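Local coordinates for protein whirlin (Mus musculus, PDB 6FDD) that helps build and maintain the stereocilia of inner-ear hair cells as a scaffold of the USH2 complex, this chain being its second harmonin-homology domain (HHD2), at residues Tyr31-Tyr36 / Arg67-Pro72; Ser42-Val47 / Asp79-Arg84; Ala49-Leu54 / Ala58-Leu63. All blocks are in the same frame, centred on the assembly; numbering follows the deposited sequence. Where two conformers were deposited one is given.

Interaction 1 (Tyr31-Tyr36 / Arg67-Pro72)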
loop_
_atom_site.group_PDB
_atom_site.type_symbol
_atom_site.label_atom_id
_atom_site.label_comp_id
_atom_site.label_asym_id
_atom_site.label_seq_id
_atom_site.Cartn_x
_atom_site.Cartn_y
_atom_site.Cartn_z
ATOM N N TYR A 31 5.422 -7.136 2.644
ATOM C CA TYR A 31 5.278 -8.397 1.918
ATOM C C TYR A 31 4.469 -8.198 0.636
ATOM O O TYR A 31 4.932 -8.587 -0.443
ATOM C CB TYR A 31 4.618 -9.478 2.827
ATOM C CG TYR A 31 4.211 -10.712 2.053
ATOM C CD1 TYR A 31 5.167 -11.539 1.468
ATOM C CD2 TYR A 31 2.865 -11.015 1.842
ATOM C CE1 TYR A 31 4.797 -12.654 0.723
ATOM C CE2 TYR A 31 2.485 -12.129 1.084
ATOM C CZ TYR A 31 3.451 -12.945 0.537
ATOM O OH TYR A 31 3.059 -14.008 -0.225
ATOM N N TYR A 32 3.251 -7.604 0.748
ATOM C CA TYR A 32 2.391 -7.389 -0.430
ATOM C C TYR A 32 3.017 -6.448 -1.438
ATOM O O TYR A 32 2.939 -6.699 -2.644
ATOM C CB TYR A 32 0.991 -6.953 -0.025
ATOM C CG TYR A 32 0.197 -8.145 0.484
ATOM C CD1 TYR A 32 -0.157 -9.190 -0.371
ATOM C CD2 TYR A 32 -0.140 -8.260 1.827
ATOM C CE1 TYR A 32 -0.841 -10.315 0.101
ATOM C CE2 TYR A 32 -0.849 -9.374 2.304
ATOM C CZ TYR A 32 -1.180 -10.403 1.437
ATOM O OH TYR A 32 -1.871 -11.514 1.877
ATOM N N LEU A 33 3.679 -5.420 -0.943
ATOM C CA LEU A 33 4.377 -4.466 -1.812
ATOM C C LEU A 33 5.510 -5.157 -2.605
ATOM O O LEU A 33 5.657 -4.907 -3.799
ATOM C CB LEU A 33 4.920 -3.334 -0.939
ATOM C CG LEU A 33 4.054 -2.044 -0.843
ATOM C CD1 LEU A 33 2.585 -2.321 -0.537
ATOM C CD2 LEU A 33 4.601 -1.123 0.211
ATOM N N ALA A 34 6.253 -6.093 -1.951
ATOM C CA ALA A 34 7.338 -6.839 -2.598
ATOM C C ALA A 34 6.796 -7.833 -3.611
ATOM O O ALA A 34 7.421 -8.029 -4.654
ATOM C CB ALA A 34 8.211 -7.535 -1.560
ATOM N N GLN A 35 5.623 -8.448 -3.327
ATOM C CA GLN A 35 4.979 -9.390 -4.257
ATOM C C GLN A 35 4.522 -8.626 -5.507
ATOM O O GLN A 35 4.621 -9.147 -6.615
ATOM C CB GLN A 35 3.770 -10.084 -3.578
ATOM C CG GLN A 35 4.153 -11.095 -2.486
ATOM C CD GLN A 35 4.809 -12.362 -2.995
ATOM O OE1 GLN A 35 4.226 -13.133 -3.740
ATOM N NE2 GLN A 35 6.021 -12.639 -2.560
ATOM N N TYR A 36 4.021 -7.397 -5.312
ATOM C CA TYR A 36 3.597 -6.533 -6.412
ATOM C C TYR A 36 4.849 -6.112 -7.230
ATOM O O TYR A 36 4.870 -6.310 -8.434
ATOM C CB TYR A 36 2.878 -5.292 -5.889
ATOM C CG TYR A 36 2.768 -4.183 -6.919
ATOM C CD1 TYR A 36 1.980 -4.338 -8.058
ATOM C CD2 TYR A 36 3.493 -2.999 -6.778
ATOM C CE1 TYR A 36 1.921 -3.342 -9.033
ATOM C CE2 TYR A 36 3.431 -1.993 -7.740
ATOM C CZ TYR A 36 2.646 -2.170 -8.864
ATOM O OH TYR A 36 2.585 -1.168 -9.795
ATOM N N ARG A 67 0.882 4.995 -3.082
ATOM C CA ARG A 67 0.692 5.515 -4.442
ATOM C C ARG A 67 2.011 6.007 -5.059
ATOM O O ARG A 67 2.278 5.741 -6.229
ATOM C CB ARG A 67 -0.352 6.645 -4.449
ATOM C CG ARG A 67 -0.849 6.981 -5.842
ATOM C CD ARG A 67 -1.785 8.171 -5.865
ATOM N NE ARG A 67 -2.251 8.432 -7.229
ATOM C CZ ARG A 67 -1.607 9.189 -8.115
ATOM N NH1 ARG A 67 -0.466 9.788 -7.783
ATOM N NH2 ARG A 67 -2.093 9.350 -9.335
ATOM N N SER A 68 2.840 6.672 -4.245
ATOM C CA SER A 68 4.130 7.234 -4.654
ATOM C C SER A 68 5.193 6.184 -5.033
ATOM O O SER A 68 6.147 6.532 -5.728
ATOM C CB SER A 68 4.665 8.155 -3.565
ATOM O OG SER A 68 3.695 9.128 -3.212
ATOM N N ILE A 69 5.030 4.914 -4.606
ATOM C CA ILE A 69 6.028 3.878 -4.868
ATOM C C ILE A 69 5.593 2.841 -5.933
ATOM O O ILE A 69 6.422 2.014 -6.319
ATOM C CB ILE A 69 6.526 3.200 -3.548
ATOM C CG1 ILE A 69 5.404 2.495 -2.755
ATOM C CG2 ILE A 69 7.261 4.211 -2.659
ATOM C CD1 ILE A 69 5.161 1.040 -3.108
ATOM N N ILE A 70 4.333 2.884 -6.414
ATOM C CA ILE A 70 3.861 1.945 -7.445
ATOM C C ILE A 70 4.311 2.388 -8.865
ATOM O O ILE A 70 4.619 3.568 -9.065
ATOM C CB ILE A 70 2.332 1.637 -7.357
ATOM C CG1 ILE A 70 1.460 2.827 -7.790
ATOM C CG2 ILE A 70 1.917 1.116 -5.976
ATOM C CD1 ILE A 70 0.609 2.488 -8.922
ATOM N N SER A 71 4.347 1.443 -9.844
ATOM C CA SER A 71 4.784 1.729 -11.216
ATOM C C SER A 71 3.897 2.796 -11.876
ATOM O O SER A 71 2.673 2.679 -11.799
ATOM C CB SER A 71 4.797 0.459 -12.057
ATOM O OG SER A 71 5.213 0.726 -13.384
ATOM N N PRO A 72 4.480 3.845 -12.517
ATOM C CA PRO A 72 3.647 4.892 -13.150
ATOM C C PRO A 72 2.566 4.388 -14.108
ATOM O O PRO A 72 1.480 4.968 -14.142
ATOM C CB PRO A 72 4.674 5.774 -13.872
ATOM C CG PRO A 72 5.924 5.588 -13.100
ATOM C CD PRO A 72 5.920 4.143 -12.679
#
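A buried contact, mostly apolar but pinned by one polar bond, joins Tyr36 and Leu33 on the last turns of helix 23-37 to Ile69, Ile70 and Ser71 in the loop between helices 62-67 and 75-81. Tyr36 does most of the work. A chi1 of 164°, which sets Tyr36 CG opposite the main-chain nitrogen, carries the ring out from its helix toward the loop, and its hydroxyl arrives at the loop backbone. There Tyr36 OH accepts from Ser71 N at 3.2 Å. The bond is moderately bent, with an N-H...O angle of 150°, and the donor lies at the edge of the ring, near its plane. The same hydroxyl is hydrogen-bonded to Asp74 OD2, just ahead of helix 75-81, so two bonds to neighbouring points of the loop hold the phenol and limit its swing. Ser71 CB adds a close approach to Tyr36 OH, at 3.6 Å.

In this all-helical domain, a compact bundle as in other harmonin-homology domains, the ring bridges the end of one helix and an otherwise irregular connection. It also rests against Val43 of helix 43-53, which helps to bury it.

Ile70 CB stands obliquely to the ring, neither over its face nor at its edge, 3.8 Å from Tyr36 CE2; Ile70 CG2 lies 3.9 Å from that same CE2. The two side chains cross at about a right angle. One turn back along the helix, Leu33 meets Ile69. Ile69 CD1, the end of the isoleucine chain, sits 4.0 Å from Leu33 CG and equally far from Leu33 CD2, the two side chains again crossing nearly perpendicularly. Leu13 of helix 11-20 touches both Leu33 and Ile69.

Interaction 2 (Ser42-Val47 / Asp79-Arg84)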
loop_
_atom_site.group_PDB
_atom_site.type_symbol
_atom_site.label_atom_id
_atom_site.label_comp_id
_atom_site.label_asym_id
_atom_site.label_seq_id
_atom_site.Cartn_x
_atom_site.Cartn_y
_atom_site.Cartn_z
ATOM N N SER A 42 -1.038 -8.528 -9.276
ATOM C CA SER A 42 -1.449 -7.285 -9.932
ATOM C C SER A 42 -1.549 -6.150 -8.916
ATOM O O SER A 42 -1.677 -6.397 -7.721
ATOM C CB SER A 42 -2.819 -7.474 -10.587
ATOM O OG SER A 42 -3.811 -7.639 -9.587
ATOM N N VAL A 43 -1.563 -4.885 -9.405
ATOM C CA VAL A 43 -1.769 -3.726 -8.529
ATOM C C VAL A 43 -3.135 -3.874 -7.778
ATOM O O VAL A 43 -3.228 -3.510 -6.613
ATOM C CB VAL A 43 -1.650 -2.369 -9.298
ATOM C CG1 VAL A 43 -2.746 -2.205 -10.355
ATOM C CG2 VAL A 43 -1.625 -1.191 -8.334
ATOM N N GLU A 44 -4.158 -4.442 -8.448
ATOM C CA GLU A 44 -5.482 -4.632 -7.838
ATOM C C GLU A 44 -5.439 -5.653 -6.716
ATOM O O GLU A 44 -6.004 -5.402 -5.653
ATOM C CB GLU A 44 -6.527 -5.052 -8.882
ATOM C CG GLU A 44 -6.826 -3.986 -9.924
ATOM C CD GLU A 44 -5.922 -3.999 -11.142
ATOM O OE1 GLU A 44 -5.091 -4.931 -11.271
ATOM O OE2 GLU A 44 -6.103 -3.118 -12.008
ATOM N N ALA A 45 -4.756 -6.800 -6.930
ATOM C CA ALA A 45 -4.643 -7.820 -5.875
ATOM C C ALA A 45 -3.913 -7.212 -4.666
ATOM O O ALA A 45 -4.310 -7.443 -3.514
ATOM C CB ALA A 45 -3.927 -9.051 -6.395
HETATM N N MSE A 46 -2.888 -6.379 -4.935
HETATM C CA MSE A 46 -2.139 -5.715 -3.866
HETATM C C MSE A 46 -3.038 -4.754 -3.083
HETATM O O MSE A 46 -3.014 -4.743 -1.840
HETATM C CB MSE A 46 -0.913 -4.978 -4.447
HETATM C CG MSE A 46 0.042 -4.481 -3.366
HETATM SE SE MSE A 46 0.992 -2.891 -3.961
HETATM C CE MSE A 46 -0.542 -1.617 -4.088
ATOM N N VAL A 47 -3.835 -3.932 -3.804
ATOM C CA VAL A 47 -4.746 -2.981 -3.181
ATOM C C VAL A 47 -5.750 -3.720 -2.275
ATOM O O VAL A 47 -5.974 -3.293 -1.137
ATOM C CB VAL A 47 -5.440 -2.110 -4.252
ATOM C CG1 VAL A 47 -6.693 -1.435 -3.702
ATOM C CG2 VAL A 47 -4.455 -1.061 -4.801
ATOM N N ASP A 79 -5.720 4.246 -8.813
ATOM C CA ASP A 79 -6.692 5.309 -8.533
ATOM C C ASP A 79 -8.136 4.850 -8.754
ATOM O O ASP A 79 -9.031 5.328 -8.073
ATOM C CB ASP A 79 -6.393 6.553 -9.388
ATOM C CG ASP A 79 -5.109 7.271 -9.006
ATOM O OD1 ASP A 79 -4.597 7.025 -7.885
ATOM O OD2 ASP A 79 -4.619 8.088 -9.823
ATOM N N HIS A 80 -8.352 3.899 -9.673
ATOM C CA HIS A 80 -9.694 3.384 -9.933
ATOM C C HIS A 80 -10.267 2.617 -8.724
ATOM O O HIS A 80 -11.490 2.591 -8.550
ATOM C CB HIS A 80 -9.718 2.541 -11.205
ATOM C CG HIS A 80 -11.089 2.332 -11.782
ATOM N ND1 HIS A 80 -11.950 3.403 -12.031
ATOM C CD2 HIS A 80 -11.696 1.187 -12.171
ATOM C CE1 HIS A 80 -13.047 2.870 -12.548
ATOM N NE2 HIS A 80 -12.939 1.544 -12.665
ATOM N N LEU A 81 -9.386 2.067 -7.847
ATOM C CA LEU A 81 -9.823 1.337 -6.639
ATOM C C LEU A 81 -9.593 2.100 -5.350
ATOM O O LEU A 81 -10.316 1.880 -4.381
ATOM C CB LEU A 81 -9.134 -0.038 -6.535
ATOM C CG LEU A 81 -9.429 -1.075 -7.622
ATOM C CD1 LEU A 81 -8.803 -2.410 -7.246
ATOM C CD2 LEU A 81 -10.931 -1.268 -7.841
ATOM N N VAL A 82 -8.565 2.966 -5.320
ATOM C CA VAL A 82 -8.172 3.729 -4.129
ATOM C C VAL A 82 -8.597 5.175 -4.294
ATOM O O VAL A 82 -8.068 5.878 -5.162
ATOM C CB VAL A 82 -6.644 3.616 -3.845
ATOM C CG1 VAL A 82 -6.236 4.423 -2.610
ATOM C CG2 VAL A 82 -6.203 2.160 -3.716
ATOM N N LEU A 83 -9.512 5.626 -3.436
ATOM C CA LEU A 83 -10.021 6.992 -3.492
ATOM C C LEU A 83 -8.937 7.991 -3.139
ATOM O O LEU A 83 -8.323 7.908 -2.073
ATOM C CB LEU A 83 -11.265 7.183 -2.605
ATOM C CG LEU A 83 -11.924 8.578 -2.701
ATOM C CD1 LEU A 83 -12.793 8.720 -3.956
ATOM C CD2 LEU A 83 -12.685 8.910 -1.446
ATOM N N ARG A 84 -8.686 8.897 -4.090
ATOM C CA ARG A 84 -7.722 9.984 -3.989
ATOM C C ARG A 84 -8.517 11.198 -3.451
ATOM O O ARG A 84 -9.308 11.797 -4.189
ATOM C CB ARG A 84 -7.116 10.252 -5.382
ATOM C CG ARG A 84 -5.866 11.118 -5.381
ATOM C CD ARG A 84 -4.821 10.562 -6.332
ATOM N NE ARG A 84 -3.996 11.609 -6.943
ATOM C CZ ARG A 84 -2.887 12.111 -6.403
ATOM N NH1 ARG A 84 -2.463 11.683 -5.221
ATOM N NH2 ARG A 84 -2.203 13.054 -7.037
#
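Leu81 of helix 75-81 reaches across to Val47 and Glu44 on helix 43-53, and different atoms of it meet different partners. Its CB lies 4.0 Å from Val47 CG1. From there CG is set anti to the carbonyl carbon (chi1 -64°) and the chain runs on extended, which carries CD1 to the aliphatic part of Glu44: Leu81 CD1 is 3.7 Å from Glu44 CG and 3.9 Å from Glu44 CB, the two side chains meeting at about a right angle. Glu44 then bends at chi2 (88°), and its carboxylate forms a salt bridge through OE2 with Arg77 NE, one turn earlier on helix 75-81. A single glutamate thus offers methylenes to the leucine and charge to the arginine.

The contact sets the first turns of helix 43-53 beside the last helix in the all-alpha bundle. Ser42 is the N-cap of helix 43-53, with Ala45 N donating to Ser42 OG at 2.9 Å; a weak bond also links Ser42 OG to Glu44 OE1.

Deeper in, Val47 faces Val82, the residue after Leu81. Val82 CG2 approaches both methyls of the other valine, 3.6 Å from Val47 CG1 and 3.8 Å from Val47 CG2. Phe78 packs on Val47 and Leu63 on Val82.

Interaction 3 (Ala49-Leu54 / Ala58-Leu63)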
loop_
_atom_site.group_PDB
_atom_site.type_symbol
_atom_site.label_atom_id
_atom_site.label_comp_id
_atom_site.label_asym_id
_atom_site.label_seq_id
_atom_site.Cartn_x
_atom_site.Cartn_y
_atom_site.Cartn_z
ATOM N N ALA A 49 -5.474 -6.582 -0.765
ATOM C CA ALA A 49 -4.766 -7.088 0.417
ATOM C C ALA A 49 -4.558 -5.954 1.419
ATOM O O ALA A 49 -4.746 -6.150 2.618
ATOM C CB ALA A 49 -3.437 -7.686 0.010
ATOM N N LEU A 50 -4.214 -4.751 0.926
ATOM C CA LEU A 50 -4.027 -3.578 1.795
ATOM C C LEU A 50 -5.338 -3.116 2.418
ATOM O O LEU A 50 -5.336 -2.689 3.570
ATOM C CB LEU A 50 -3.318 -2.433 1.058
ATOM C CG LEU A 50 -1.851 -2.731 0.658
ATOM C CD1 LEU A 50 -1.222 -1.538 0.043
ATOM C CD2 LEU A 50 -0.990 -3.144 1.865
ATOM N N PHE A 51 -6.476 -3.245 1.690
ATOM C CA PHE A 51 -7.789 -2.914 2.254
ATOM C C PHE A 51 -8.099 -3.828 3.470
ATOM O O PHE A 51 -8.756 -3.398 4.421
ATOM C CB PHE A 51 -8.880 -3.103 1.183
ATOM C CG PHE A 51 -8.985 -2.048 0.094
ATOM C CD1 PHE A 51 -8.463 -0.776 0.282
ATOM C CD2 PHE A 51 -9.712 -2.296 -1.069
ATOM C CE1 PHE A 51 -8.615 0.217 -0.699
ATOM C CE2 PHE A 51 -9.857 -1.302 -2.057
ATOM C CZ PHE A 51 -9.302 -0.057 -1.864
ATOM N N GLU A 52 -7.617 -5.081 3.428
ATOM C CA GLU A 52 -7.807 -6.044 4.528
ATOM C C GLU A 52 -6.926 -5.679 5.731
ATOM O O GLU A 52 -7.298 -5.920 6.878
ATOM C CB GLU A 52 -7.491 -7.475 4.070
ATOM C CG GLU A 52 -8.442 -8.004 3.009
ATOM C CD GLU A 52 -9.881 -8.244 3.440
ATOM O OE1 GLU A 52 -10.172 -8.223 4.658
ATOM O OE2 GLU A 52 -10.709 -8.518 2.544
ATOM N N LEU A 53 -5.766 -5.098 5.466
ATOM C CA LEU A 53 -4.810 -4.723 6.512
ATOM C C LEU A 53 -5.129 -3.384 7.184
ATOM O O LEU A 53 -5.037 -3.265 8.408
ATOM C CB LEU A 53 -3.398 -4.669 5.883
ATOM C CG LEU A 53 -2.239 -4.302 6.807
ATOM C CD1 LEU A 53 -1.969 -5.423 7.822
ATOM C CD2 LEU A 53 -0.986 -4.007 5.994
ATOM N N LEU A 54 -5.434 -2.362 6.380
ATOM C CA LEU A 54 -5.625 -0.984 6.839
ATOM C C LEU A 54 -7.058 -0.743 7.313
ATOM O O LEU A 54 -7.877 -0.175 6.587
ATOM C CB LEU A 54 -5.177 -0.018 5.721
ATOM C CG LEU A 54 -3.767 -0.264 5.155
ATOM C CD1 LEU A 54 -3.487 0.642 3.981
ATOM C CD2 LEU A 54 -2.676 -0.126 6.249
ATOM N N ALA A 58 -6.861 6.299 10.264
ATOM C CA ALA A 58 -5.446 6.680 10.236
ATOM C C ALA A 58 -4.637 5.734 9.342
ATOM O O ALA A 58 -3.773 6.195 8.605
ATOM C CB ALA A 58 -4.867 6.696 11.644
ATOM N N LYS A 59 -4.933 4.414 9.383
ATOM C CA LYS A 59 -4.204 3.443 8.553
ATOM C C LYS A 59 -4.470 3.631 7.076
ATOM O O LYS A 59 -3.547 3.462 6.283
ATOM C CB LYS A 59 -4.487 2.000 8.990
ATOM C CG LYS A 59 -3.822 1.619 10.305
ATOM C CD LYS A 59 -4.285 0.250 10.753
ATOM C CE LYS A 59 -3.952 0.007 12.203
ATOM N NZ LYS A 59 -4.455 -1.316 12.669
ATOM N N PHE A 60 -5.714 4.018 6.699
ATOM C CA PHE A 60 -6.097 4.274 5.310
ATOM C C PHE A 60 -5.193 5.348 4.664
ATOM O O PHE A 60 -4.890 5.241 3.474
ATOM C CB PHE A 60 -7.594 4.638 5.169
ATOM C CG PHE A 60 -8.037 4.845 3.730
ATOM C CD1 PHE A 60 -8.339 3.759 2.913
ATOM C CD2 PHE A 60 -8.102 6.122 3.179
ATOM C CE1 PHE A 60 -8.724 3.950 1.577
ATOM C CE2 PHE A 60 -8.473 6.310 1.840
ATOM C CZ PHE A 60 -8.783 5.222 1.051
ATOM N N SER A 61 -4.733 6.344 5.460
ATOM C CA SER A 61 -3.830 7.408 4.980
ATOM C C SER A 61 -2.525 6.871 4.366
ATOM O O SER A 61 -1.918 7.545 3.526
ATOM C CB SER A 61 -3.539 8.420 6.087
ATOM O OG SER A 61 -2.565 7.934 6.989
ATOM N N LEU A 62 -2.111 5.639 4.745
ATOM C CA LEU A 62 -0.908 5.025 4.170
ATOM C C LEU A 62 -1.014 4.746 2.672
ATOM O O LEU A 62 0.012 4.740 2.002
ATOM C CB LEU A 62 -0.498 3.745 4.919
ATOM C CG LEU A 62 0.100 3.950 6.302
ATOM C CD1 LEU A 62 0.128 2.654 7.057
ATOM C CD2 LEU A 62 1.528 4.511 6.210
ATOM N N LEU A 63 -2.236 4.513 2.127
ATOM C CA LEU A 63 -2.367 4.255 0.679
ATOM C C LEU A 63 -1.899 5.434 -0.183
ATOM O O LEU A 63 -1.391 5.196 -1.287
ATOM C CB LEU A 63 -3.775 3.787 0.280
ATOM C CG LEU A 63 -4.122 2.373 0.748
ATOM C CD1 LEU A 63 -5.611 2.158 0.788
ATOM C CD2 LEU A 63 -3.443 1.323 -0.119
#
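Phe51 and Phe60 touch loosely, Phe51 CE1 lying 4.4 Å from Phe60 CE1: Phe51 CE1 comes in at the edge of the Phe60 ring, near its plane, while Phe60 CE1 stands obliquely to the Phe51 ring. The edge of Phe51 also receives a methyl, Leu63 CD1, which lies near the ring plane 3.9 Å from Phe51 CE1. The phenylalanine and leucine side chains cross there at about a right angle. Leu63 uses its other branch on Leu50, whose CD1 is 3.6 Å from Leu63 CD2 as the two leucines slide past each other in opposite directions.

The segments form a helical hairpin. Helix 43-53 ends, the chain turns within a few residues, and helices 57-60, weakly bonded, and 62-67 run back along it. Ser61 OG donates to Ala58 O at 2.7 Å, in the carbonyl plane.

Leu54, the first residue to leave helical geometry, fills the angle of the hairpin. Its chi1 of -52° turns CG away from the carbonyl carbon, and the branches beyond fan out over the returning chain: Leu54 CD1 is 3.6 Å from Lys59 O and also packs on Leu63 CG, and Leu54 CD2 lies 4.0 Å from Leu62 CD1. Lys59 CB lies 3.9 Å from Leu54 CB. Replacing this leucine with an alanine would probably open a gap between Lys59 O, Leu62 and Leu63, with both leucines losing their partner at the turn. The lysine chain leads on, extended, away from the leucine, and its NZ is hydrogen-bonded to Asn55 OD1 and salt-bridged to Glu25 OE2. Met29 of helix 23-37 and Leu21 also touch Leu54.

From the N terminus, helix 23-37 supplies the first segment of interaction 1, whose loop closes only when the chain reaches 67-72. Before that, helix 43-53 starts the loop of interaction 2, closed by 79-84 near the C terminus, so these two loops cross. Interaction 3, a short hairpin between 49-54 and 58-63, nests inside both. Interactions 1 and 2 are joined by the Arg67-Asp79 salt bridge, and interactions 1 and 3 by Tyr32 on Ala49 and Leu33 on Leu50. Phe51 touches Leu81 and Val82, and Leu63 touches Val82, where interactions 2 and 3 meet. Helix 43-53 serves interactions 2 and 3, and packs against helix 23-37 of interaction 1.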